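Local coordinates for protein GNAT family acetyltransferase (Mycobacterium smegmatis, PDB 6C30) that probably transfers an acetyl group from acetyl-coenzyme A to an amino group, as a RimJ-type N-acetyltransferase of the GNAT family, at residues A[25-30]-A[131-136]. Residues are numbered along the deposited sequence; the frame is centred on the assembly and turned at random.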
ATOM      1  N   GLY A  25      -8.345   1.017 -11.078  1.00 15.49           N
ATOM      2  CA  GLY A  25      -7.886  -0.018 -10.168  1.00 15.89           C
ATOM      3  C   GLY A  25      -7.844   0.493  -8.746  1.00 14.51           C
ATOM      4  O   GLY A  25      -8.601   1.384  -8.370  1.00 16.70           O
ATOM      5  N   VAL A  26      -6.969  -0.095  -7.938  1.00 14.77           N
ATOM      6  CA  VAL A  26      -6.797   0.378  -6.574  1.00 14.14           C
ATOM      7  C   VAL A  26      -5.761   1.501  -6.563  1.00 14.47           C
ATOM      8  O   VAL A  26      -4.623   1.313  -7.010  1.00 14.94           O
ATOM      9  CB  VAL A  26      -6.358  -0.762  -5.626  1.00 13.44           C
ATOM     10  CG1 VAL A  26      -6.161  -0.236  -4.209  1.00 15.97           C
ATOM     11  CG2 VAL A  26      -7.405  -1.888  -5.641  1.00 17.17           C
ATOM     12  N   VAL A  27      -6.157   2.676  -6.088  1.00 14.28           N
ATOM     13  CA  VAL A  27      -5.235   3.807  -6.026  0.57 13.52           C
ATOM     14  C   VAL A  27      -5.042   4.278  -4.594  1.00 13.68           C
ATOM     15  O   VAL A  27      -5.954   4.220  -3.777  1.00 16.90           O
ATOM     16  CB  VAL A  27      -5.717   4.994  -6.883  0.57 13.48           C
ATOM     17  CG1 VAL A  27      -5.734   4.618  -8.360  0.57 15.57           C
ATOM     18  CG2 VAL A  27      -7.075   5.489  -6.405  0.57 14.74           C
ATOM     19  N   GLY A  28      -3.835   4.731  -4.275  1.00 13.10           N
ATOM     20  CA  GLY A  28      -3.543   5.234  -2.947  1.00 14.61           C
ATOM     21  C   GLY A  28      -2.348   6.169  -3.019  1.00 12.48           C
ATOM     22  O   GLY A  28      -1.645   6.212  -4.042  1.00 13.47           O
ATOM     23  N   LEU A  29      -2.146   6.931  -1.945  1.00 12.98           N
ATOM     24  CA  LEU A  29      -0.963   7.790  -1.769  1.00 12.50           C
ATOM     25  C   LEU A  29      -0.134   7.288  -0.609  1.00 13.62           C
ATOM     26  O   LEU A  29      -0.678   6.942   0.435  1.00 13.50           O
ATOM     27  CB  LEU A  29      -1.356   9.243  -1.494  1.00 13.17           C
ATOM     28  CG  LEU A  29      -2.277   9.955  -2.489  1.00 12.81           C
ATOM     29  CD1 LEU A  29      -2.475  11.414  -2.090  1.00 13.47           C
ATOM     30  CD2 LEU A  29      -1.694   9.859  -3.900  1.00 13.92           C
ATOM     31  N   ARG A  30       1.185   7.272  -0.772  1.00 12.29           N
ATOM     32  CA  ARG A  30       2.054   6.970   0.365  1.00 12.89           C
ATOM     33  C   ARG A  30       3.373   7.730   0.202  1.00 11.37           C
ATOM     34  O   ARG A  30       3.669   8.225  -0.886  1.00 11.89           O
ATOM     35  CB  ARG A  30       2.261   5.446   0.510  1.00 13.53           C
ATOM     36  CG  ARG A  30       2.708   4.710  -0.742  1.00 12.50           C
ATOM     37  CD  ARG A  30       4.203   4.833  -0.942  1.00 11.88           C
ATOM     38  NE  ARG A  30       4.638   4.092  -2.121  1.00 12.68           N
ATOM     39  CZ  ARG A  30       5.824   4.255  -2.704  1.00 11.12           C
ATOM     40  NH1 ARG A  30       6.692   5.128  -2.201  1.00 12.97           N
ATOM     41  NH2 ARG A  30       6.146   3.541  -3.777  1.00 12.24           N
ATOM     42  N   ALA A 131      -5.023  10.627 -11.958  1.00 13.65           N
ATOM     43  CA  ALA A 131      -4.663  11.965 -11.489  1.00 14.06           C
ATOM     44  C   ALA A 131      -5.797  12.631 -10.718  1.00 14.47           C
ATOM     45  O   ALA A 131      -5.563  13.250  -9.694  1.00 14.43           O
ATOM     46  CB  ALA A 131      -4.235  12.837 -12.644  1.00 14.03           C
ATOM     47  N   THR A 132      -7.034  12.491 -11.197  1.00 14.57           N
ATOM     48  CA  THR A 132      -8.148  13.091 -10.465  1.00 15.30           C
ATOM     49  C   THR A 132      -8.307  12.434  -9.093  1.00 13.63           C
ATOM     50  O   THR A 132      -8.546  13.124  -8.108  1.00 14.08           O
ATOM     51  CB  THR A 132      -9.468  13.005 -11.246  1.00 15.50           C
ATOM     52  OG1 THR A 132      -9.714  11.644 -11.620  1.00 17.27           O
ATOM     53  CG2 THR A 132      -9.410  13.880 -12.492  1.00 16.64           C
ATOM     54  N   ALA A 133      -8.123  11.119  -9.020  1.00 14.38           N
ATOM     55  CA  ALA A 133      -8.184  10.439  -7.732  1.00 13.86           C
ATOM     56  C   ALA A 133      -7.072  10.889  -6.789  1.00 13.39           C
ATOM     57  O   ALA A 133      -7.303  11.088  -5.596  1.00 14.86           O
ATOM     58  CB  ALA A 133      -8.124   8.926  -7.919  1.00 15.17           C
ATOM     59  N   ALA A 134      -5.869  11.045  -7.334  1.00 13.71           N
ATOM     60  CA  ALA A 134      -4.735  11.484  -6.528  1.00 14.88           C
ATOM     61  C   ALA A 134      -4.955  12.888  -5.973  1.00 13.65           C
ATOM     62  O   ALA A 134      -4.713  13.148  -4.790  1.00 14.12           O
ATOM     63  CB  ALA A 134      -3.449  11.428  -7.343  1.00 15.53           C
ATOM     64  N   LEU A 135      -5.417  13.796  -6.824  1.00 13.38           N
ATOM     65  CA  LEU A 135      -5.725  15.144  -6.371  1.00 13.70           C
ATOM     66  C   LEU A 135      -6.837  15.158  -5.323  1.00 13.48           C
ATOM     67  O   LEU A 135      -6.762  15.887  -4.330  1.00 14.02           O
ATOM     68  CB  LEU A 135      -6.118  16.022  -7.559  1.00 15.19           C
ATOM     69  CG  LEU A 135      -4.965  16.384  -8.491  1.00 13.14           C
ATOM     70  CD1 LEU A 135      -5.521  16.933  -9.780  1.00 17.71           C
ATOM     71  CD2 LEU A 135      -4.048  17.415  -7.851  1.00 15.36           C
ATOM     72  N   ALA A 136      -7.878  14.363  -5.550  1.00 14.02           N
ATOM     73  CA  ALA A 136      -8.996  14.312  -4.606  1.00 14.42           C
ATOM     74  C   ALA A 136      -8.554  13.796  -3.240  1.00 13.05           C
ATOM     75  O   ALA A 136      -8.938  14.329  -2.200  1.00 14.33           O
ATOM     76  CB  ALA A 136     -10.118  13.449  -5.167  1.00 15.70           C
TER
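Segment 25-30, on strand 25-31, passes the N-terminal part of helix 130-143 (residues 131-136), with 7.5 Å from Val27 CA to Ala133 CA and 7.1 Å from Leu29 CA to Ala134 CA. This is helix-on-sheet packing in the GNAT fold: the strand is an early one of the central mixed sheet, hydrogen-bonded antiparallel to strands 17-22 and 88-94, and the helix is the one that follows strand 114-121. In this family the turn leading into that helix usually receives the pyrophosphate of acetyl-coenzyme A.

Val27 and Leu29, two residues apart on the strand, both send their CB toward the helix, while Val26 lies on the other side of the sheet, where it packs on Arg33 of the second subunit. Ala133 aims its methyl at the strand, and Ala134, next along the helix, offers its methyl from the flank. Such short side chains let the backbones come close. The contact is buried, and its side-chain pairs are apolar. Val27 uses one branch: in the conformer described, one of two modelled, CG2, lodged between its own N and carbonyl carbon (CG1, with chi1 -65°, lies beside N), meets Ala133 at 3.9 Å from CG2 to CB.

Around this pair, Val27 also touches Leu20, Val22 and Leu94, and Ala134 rests on Ile92 of the adjoining strand, so the same helix face spans two strands. Thr132 and Leu135 face elsewhere, Leu135 onto Ile117 and Tyr119 and both onto helix 160-169.

Leu29 reaches Ala134 with both ends of its fork. A chi2 of -176° extends CD1 away from CA, leaving Leu29 CD2 4.2 Å from Ala134 CB, while Leu29 CD1 lies against the backbone carbonyl, 3.9 Å from Ala134 O.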